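Local structure of N-acetylmuramoyl-L-alanine amidase (Clostridium intestinale URNW, 6SRT) at residues K23-N28 with T82-R87; Y29-P34 with G86-A91. The protein probably cleaves the amide bond between N-acetylmuramic acid and L-alanine in bacterial peptidoglycan, as a zinc-binding endolysin. All blocks are in the same frame, centred on the assembly; numbering follows the deposited sequence.

The two contacts follow one another along the same pair of chain segments, with centres about 12 Å apart. In contact 1, the short, weakly bonded strand 24-25 pairs with strand 83-85 at one edge of the sheet; in contact 2 both segments have left the sheet, and 29-34 packs against the loop 86-91. Gly-86 and Arg-87 belong to both. A probable hydrogen bond of 2.7 Å from Tyr-29 OH to Arg-85 O ties the second contact to the first. Contact 1 lies away from the zinc site formed by His-47, His-144 and Cys-152. Contact 2 is also remote from it, the Arg-87 side chain, in the conformer given, being about 13 Å from the zinc ion.

Contact 1. Residues K23-N28 with T82-R87; sequences KIVEVN and TIYRGR
The guanidinium of Arg-85 has the carboxylate of Glu-26 at its edge and Ile-24 CG2 over one face, 3.6 Å above the plane and displaced toward the rim. Carboxylate and guanidinium are nearly coplanar (16° apart), and the grip is side-on: Arg-85 NE donates to Glu-26 OE1 at 2.9 Å, while Arg-85 NH2 reaches the syn lone pair of Glu-26 OE2 at 3.0 Å. Two bonds to separate oxygens fix the rotation of both groups. The Glu-26 chain leaves its backbone pointing away from Arg-85, and the bend at chi2 (-56°) brings the acid back. Arg-85 NH1 has a second acidic partner in Glu-89.

On the sheet face of Val-25 and Tyr-84, the Tyr-84 ring has Thr-82 CG2 over one face, near the rim. Val-25 CG1 and Val-27 CG2 both approach Tyr-84 CD1 obliquely, the former at 3.7 Å.

The backbones pair in parallel around Val-25 and Tyr-84. Val-25 N donates to Ile-83 O at 2.8 Å with an N-H...O angle of 174°, and Arg-85 N donates to Val-25 O at 2.9 Å. One water bridges Lys-23 O and Ile-83 N.

Strand 24-25, short and weakly bonded, is one of the two outermost strands of the mixed sheet, beside 83-85, which runs antiparallel to 75-77 on its other flank. Phe-75 of that strand touches Ile-24, Ile-83 and Arg-85, whereas helix 56-65 supplies Pro-56 to Val-27 and Tyr-84, and Gln-57 to Val-27.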
loop_
_atom_site.group_PDB
_atom_site.type_symbol
_atom_site.label_atom_id
_atom_site.label_comp_id
_atom_site.label_asym_id
_atom_site.label_seq_id
_atom_site.Cartn_x
_atom_site.Cartn_y
_atom_site.Cartn_z
ATOM N N LYS A 23 10.950 -4.899 8.529
ATOM C CA LYS A 23 10.111 -5.827 9.290
ATOM C C LYS A 23 8.692 -5.740 8.735
ATOM O O LYS A 23 8.058 -4.673 8.802
ATOM C CB LYS A 23 10.129 -5.483 10.773
ATOM C CG LYS A 23 9.213 -6.393 11.587
ATOM C CD LYS A 23 9.709 -7.820 11.736
ATOM C CE LYS A 23 8.721 -8.754 12.419
ATOM N NZ LYS A 23 8.034 -9.640 11.440
ATOM N N ILE A 24 8.205 -6.871 8.240
ATOM C CA ILE A 24 6.828 -6.998 7.727
ATOM C C ILE A 24 6.115 -7.990 8.649
ATOM O O ILE A 24 6.578 -9.126 8.846
ATOM C CB ILE A 24 6.834 -7.412 6.248
ATOM C CG1 ILE A 24 7.414 -6.294 5.350
ATOM C CG2 ILE A 24 5.405 -7.788 5.842
ATOM C CD1 ILE A 24 7.869 -6.769 4.020
ATOM N N VAL A 25 5.027 -7.565 9.257
ATOM C CA VAL A 25 4.213 -8.424 10.138
ATOM C C VAL A 25 3.289 -9.258 9.264
ATOM O O VAL A 25 2.415 -8.693 8.584
ATOM C CB VAL A 25 3.484 -7.632 11.206
ATOM C CG1 VAL A 25 2.583 -8.509 12.032
ATOM C CG2 VAL A 25 4.468 -6.811 12.050
ATOM N N GLU A 26 3.417 -10.564 9.378
ATOM C CA GLU A 26 2.535 -11.486 8.621
ATOM C C GLU A 26 1.214 -11.519 9.396
ATOM O O GLU A 26 1.147 -11.413 10.678
ATOM C CB GLU A 26 3.229 -12.857 8.458
ATOM C CG GLU A 26 4.556 -12.795 7.723
ATOM C CD GLU A 26 4.631 -12.182 6.309
ATOM O OE1 GLU A 26 3.664 -12.248 5.647
ATOM O OE2 GLU A 26 5.749 -11.811 5.807
ATOM N N VAL A 27 0.146 -11.545 8.669
ATOM C CA VAL A 27 -1.204 -11.607 9.233
ATOM C C VAL A 27 -1.896 -12.829 8.665
ATOM O O VAL A 27 -1.702 -13.165 7.532
ATOM C CB VAL A 27 -2.003 -10.338 8.939
ATOM C CG1 VAL A 27 -3.410 -10.429 9.451
ATOM C CG2 VAL A 27 -1.267 -9.105 9.420
ATOM N N ASN A 28 -2.613 -13.537 9.527
ATOM C CA ASN A 28 -3.446 -14.697 9.166
ATOM C C ASN A 28 -4.743 -14.188 8.574
ATOM O O ASN A 28 -5.531 -13.555 9.269
ATOM C CB ASN A 28 -3.624 -15.586 10.402
ATOM C CG ASN A 28 -2.317 -16.223 10.817
ATOM O OD1 ASN A 28 -1.555 -16.697 9.963
ATOM N ND2 ASN A 28 -2.050 -16.239 12.123
ATOM N N THR A 82 4.262 0.336 12.062
ATOM C CA THR A 82 4.210 -1.122 11.834
ATOM C C THR A 82 3.703 -1.389 10.425
ATOM O O THR A 82 2.671 -0.837 10.034
ATOM C CB THR A 82 3.309 -1.818 12.859
ATOM O OG1 THR A 82 3.793 -1.501 14.188
ATOM C CG2 THR A 82 3.371 -3.325 12.645
ATOM N N ILE A 83 4.432 -2.250 9.736
ATOM C CA ILE A 83 4.085 -2.652 8.349
ATOM C C ILE A 83 3.413 -4.008 8.462
ATOM O O ILE A 83 4.062 -4.995 8.804
ATOM C CB ILE A 83 5.271 -2.687 7.412
ATOM C CG1 ILE A 83 6.066 -1.386 7.364
ATOM C CG2 ILE A 83 4.775 -3.140 6.050
ATOM C CD1 ILE A 83 7.422 -1.592 6.767
ATOM N N TYR A 84 2.148 -4.089 8.100
ATOM C CA TYR A 84 1.429 -5.349 8.022
ATOM C C TYR A 84 1.315 -5.791 6.584
ATOM O O TYR A 84 0.979 -5.038 5.678
ATOM C CB TYR A 84 0.007 -5.229 8.544
ATOM C CG TYR A 84 -0.027 -4.946 10.013
ATOM C CD1 TYR A 84 0.122 -5.927 10.956
ATOM C CD2 TYR A 84 -0.123 -3.641 10.476
ATOM C CE1 TYR A 84 -0.004 -5.667 12.323
ATOM C CE2 TYR A 84 -0.113 -3.350 11.837
ATOM C CZ TYR A 84 -0.058 -4.356 12.787
ATOM O OH TYR A 84 -0.106 -4.079 14.129
ATOM N N ARG A 85 1.555 -7.075 6.358
ATOM C CA ARG A 85 1.255 -7.708 5.071
ATOM C C ARG A 85 -0.268 -7.735 4.889
ATOM O O ARG A 85 -0.983 -8.079 5.819
ATOM C CB ARG A 85 1.833 -9.110 4.978
ATOM C CG ARG A 85 1.871 -9.501 3.519
ATOM C CD ARG A 85 2.652 -10.430 2.894
ATOM N NE ARG A 85 3.975 -10.498 3.368
ATOM C CZ ARG A 85 5.022 -10.100 2.691
ATOM N NH1 ARG A 85 4.931 -9.413 1.565
ATOM N NH2 ARG A 85 6.216 -10.372 3.187
ATOM N N GLY A 86 -0.673 -7.492 3.642
ATOM C CA GLY A 86 -2.060 -7.709 3.210
ATOM C C GLY A 86 -2.105 -8.861 2.212
ATOM O O GLY A 86 -1.844 -10.008 2.548
ATOM N N ARG A 87 -2.418 -8.509 0.975
ATOM C CA ARG A 87 -2.317 -9.524 -0.125
ATOM C C ARG A 87 -0.926 -10.079 -0.189
ATOM O O ARG A 87 0.042 -9.347 -0.007
ATOM C CB ARG A 87 -2.392 -8.980 -1.545
ATOM C CG ARG A 87 -3.754 -8.394 -1.792
ATOM C CD ARG A 87 -4.767 -9.425 -2.206
ATOM N NE ARG A 87 -6.089 -8.911 -2.096
ATOM C CZ ARG A 87 -7.048 -8.963 -3.011
ATOM N NH1 ARG A 87 -6.826 -9.372 -4.252
ATOM N NH2 ARG A 87 -8.269 -8.655 -2.623
HETATM O O HOH W 1 6.983 -3.209 10.775
#

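Contact 2. Residues Y29-P34 with G86-A91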
loop_
_atom_site.group_PDB
_atom_site.type_symbol
_atom_site.label_atom_id
_atom_site.label_comp_id
_atom_site.label_asym_id
_atom_site.label_seq_id
_atom_site.Cartn_x
_atom_site.Cartn_y
_atom_site.Cartn_z
ATOM N N TYR A 29 -4.914 -14.425 7.283
ATOM C CA TYR A 29 -6.186 -14.122 6.583
ATOM C C TYR A 29 -6.845 -15.418 6.079
ATOM O O TYR A 29 -6.167 -16.430 5.763
ATOM C CB TYR A 29 -5.941 -13.261 5.357
ATOM C CG TYR A 29 -5.308 -11.919 5.654
ATOM C CD1 TYR A 29 -6.005 -10.910 6.311
ATOM C CD2 TYR A 29 -4.010 -11.635 5.295
ATOM C CE1 TYR A 29 -5.467 -9.679 6.596
ATOM C CE2 TYR A 29 -3.441 -10.419 5.600
ATOM C CZ TYR A 29 -4.145 -9.427 6.280
ATOM O OH TYR A 29 -3.576 -8.214 6.578
ATOM N N THR A 30 -8.158 -15.358 5.936
ATOM C CA THR A 30 -8.914 -16.398 5.214
ATOM C C THR A 30 -9.525 -15.750 3.986
ATOM O O THR A 30 -10.508 -14.977 4.095
ATOM C CB THR A 30 -10.060 -16.915 6.100
ATOM O OG1 THR A 30 -9.516 -17.484 7.292
ATOM C CG2 THR A 30 -10.868 -17.974 5.393
ATOM N N TRP A 31 -8.966 -16.014 2.820
ATOM C CA TRP A 31 -9.315 -15.380 1.550
ATOM C C TRP A 31 -10.606 -15.950 1.058
ATOM O O TRP A 31 -10.794 -17.197 1.023
ATOM C CB TRP A 31 -8.172 -15.619 0.572
ATOM C CG TRP A 31 -6.885 -14.943 0.959
ATOM C CD1 TRP A 31 -5.805 -15.504 1.577
ATOM C CD2 TRP A 31 -6.634 -13.514 0.923
ATOM N NE1 TRP A 31 -4.890 -14.541 1.884
ATOM C CE2 TRP A 31 -5.386 -13.314 1.563
ATOM C CE3 TRP A 31 -7.350 -12.405 0.449
ATOM C CZ2 TRP A 31 -4.843 -12.047 1.693
ATOM C CZ3 TRP A 31 -6.777 -11.162 0.545
ATOM C CH2 TRP A 31 -5.560 -10.987 1.163
ATOM N N ALA A 32 -11.556 -15.088 0.749
ATOM C CA ALA A 32 -12.910 -15.513 0.412
ATOM C C ALA A 32 -12.967 -16.143 -0.980
ATOM O O ALA A 32 -13.629 -17.144 -1.193
ATOM C CB ALA A 32 -13.894 -14.389 0.499
ATOM N N THR A 33 -12.326 -15.513 -1.950
ATOM C CA THR A 33 -12.412 -15.880 -3.366
ATOM C C THR A 33 -10.997 -16.159 -3.842
ATOM O O THR A 33 -9.996 -15.736 -3.269
ATOM C CB THR A 33 -13.084 -14.756 -4.182
ATOM O OG1 THR A 33 -12.278 -13.580 -4.175
ATOM C CG2 THR A 33 -14.457 -14.392 -3.672
ATOM N N PRO A 34 -10.826 -16.872 -4.973
ATOM C CA PRO A 34 -9.489 -17.278 -5.406
ATOM C C PRO A 34 -8.623 -16.068 -5.729
ATOM O O PRO A 34 -9.045 -15.207 -6.494
ATOM C CB PRO A 34 -9.737 -18.127 -6.659
ATOM C CG PRO A 34 -11.104 -18.634 -6.502
ATOM C CD PRO A 34 -11.849 -17.515 -5.793
ATOM N N GLY A 86 -0.673 -7.492 3.642
ATOM C CA GLY A 86 -2.060 -7.709 3.210
ATOM C C GLY A 86 -2.105 -8.861 2.212
ATOM O O GLY A 86 -1.844 -10.008 2.548
ATOM N N ARG A 87 -2.418 -8.509 0.975
ATOM C CA ARG A 87 -2.317 -9.524 -0.125
ATOM C C ARG A 87 -0.926 -10.079 -0.189
ATOM O O ARG A 87 0.042 -9.347 -0.007
ATOM C CB ARG A 87 -2.392 -8.980 -1.545
ATOM C CG ARG A 87 -3.754 -8.394 -1.792
ATOM C CD ARG A 87 -4.767 -9.425 -2.206
ATOM N NE ARG A 87 -6.089 -8.911 -2.096
ATOM C CZ ARG A 87 -7.048 -8.963 -3.011
ATOM N NH1 ARG A 87 -6.826 -9.372 -4.252
ATOM N NH2 ARG A 87 -8.269 -8.655 -2.623
ATOM N N PRO A 88 -0.814 -11.367 -0.534
ATOM C CA PRO A 88 0.503 -11.932 -0.782
ATOM C C PRO A 88 1.236 -11.078 -1.826
ATOM O O PRO A 88 0.669 -10.501 -2.748
ATOM C CB PRO A 88 0.222 -13.347 -1.308
ATOM C CG PRO A 88 -1.125 -13.695 -0.688
ATOM C CD PRO A 88 -1.880 -12.379 -0.736
ATOM N N GLU A 89 2.563 -11.037 -1.663
ATOM C CA GLU A 89 3.450 -10.161 -2.443
ATOM C C GLU A 89 3.412 -10.518 -3.911
ATOM O O GLU A 89 3.767 -9.663 -4.749
ATOM C CB GLU A 89 4.853 -10.191 -1.886
ATOM C CG GLU A 89 5.648 -8.949 -2.225
ATOM C CD GLU A 89 7.010 -9.007 -1.548
ATOM O OE1 GLU A 89 7.075 -8.779 -0.319
ATOM O OE2 GLU A 89 8.026 -9.296 -2.252
ATOM N N ASN A 90 3.040 -11.751 -4.246
ATOM C CA ASN A 90 2.963 -12.254 -5.621
ATOM C C ASN A 90 1.534 -12.369 -6.161
ATOM O O ASN A 90 1.351 -12.943 -7.257
ATOM C CB ASN A 90 3.716 -13.575 -5.787
ATOM C CG ASN A 90 3.249 -14.682 -4.874
ATOM O OD1 ASN A 90 2.625 -14.436 -3.837
ATOM N ND2 ASN A 90 3.651 -15.906 -5.237
ATOM N N ALA A 91 0.557 -11.863 -5.424
ATOM C CA ALA A 91 -0.842 -11.930 -5.847
ATOM C C ALA A 91 -1.329 -10.571 -6.317
ATOM O O ALA A 91 -0.965 -9.527 -5.796
ATOM C CB ALA A 91 -1.733 -12.404 -4.703
#
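Trp-31 reaches across to Gly-86, Arg-87 and Pro-88 with the far end of its indole. From CB, which points toward the opposite segment, CG stands anti to the carbonyl carbon (chi1 -66°), and the six-membered ring carries the contact. Trp-31 CZ2 lies 3.7 Å from Gly-86 O, which sits at the ring edge and in its plane, and 3.8 Å from Pro-88 CD, which approaches obliquely. At the tip, Trp-31 CH2 touches both CA and CD of Arg-87. Arg-87 was modelled in two conformers; in the one given, Trp-31 CZ3 is 3.5 Å from Arg-87 NE, but the indole and guanidinium planes are 78° apart, so the two groups do not stack. Within its own segment, Tyr-29 CB lies over one indole face, 3.6 Å above the plane and offset toward the rim.

The Tyr-29 ring meets the same glycine: its CE2 is 3.5 Å from Gly-86 O, and its OH is 3.7 Å from Gly-86 CA. Gly-86 O is thus approached by carbons of two aromatic rings. The Tyr-29 hydroxyl has its polar partner in the carbonyl of Arg-85.

No hydrogen bond joins 29-34 to 86-91. In the same conformer, the Arg-87 guanidinium is instead held by backbone carbonyls elsewhere: NE by Ile-71, NH1 by Val-92 and NH2 by Gly-70.

Pro-88, which packs on Trp-31, also opens a type I beta turn to Ala-91, closed by Ala-91 N to Pro-88 O at 3.0 Å. In this Amidase_2 (PGRP-like) domain, the loop after edge strand 24-25 lies against the loop leaving strand 83-85; this is structural packing, with the Arg-87 side chain about 13 Å from the zinc ion.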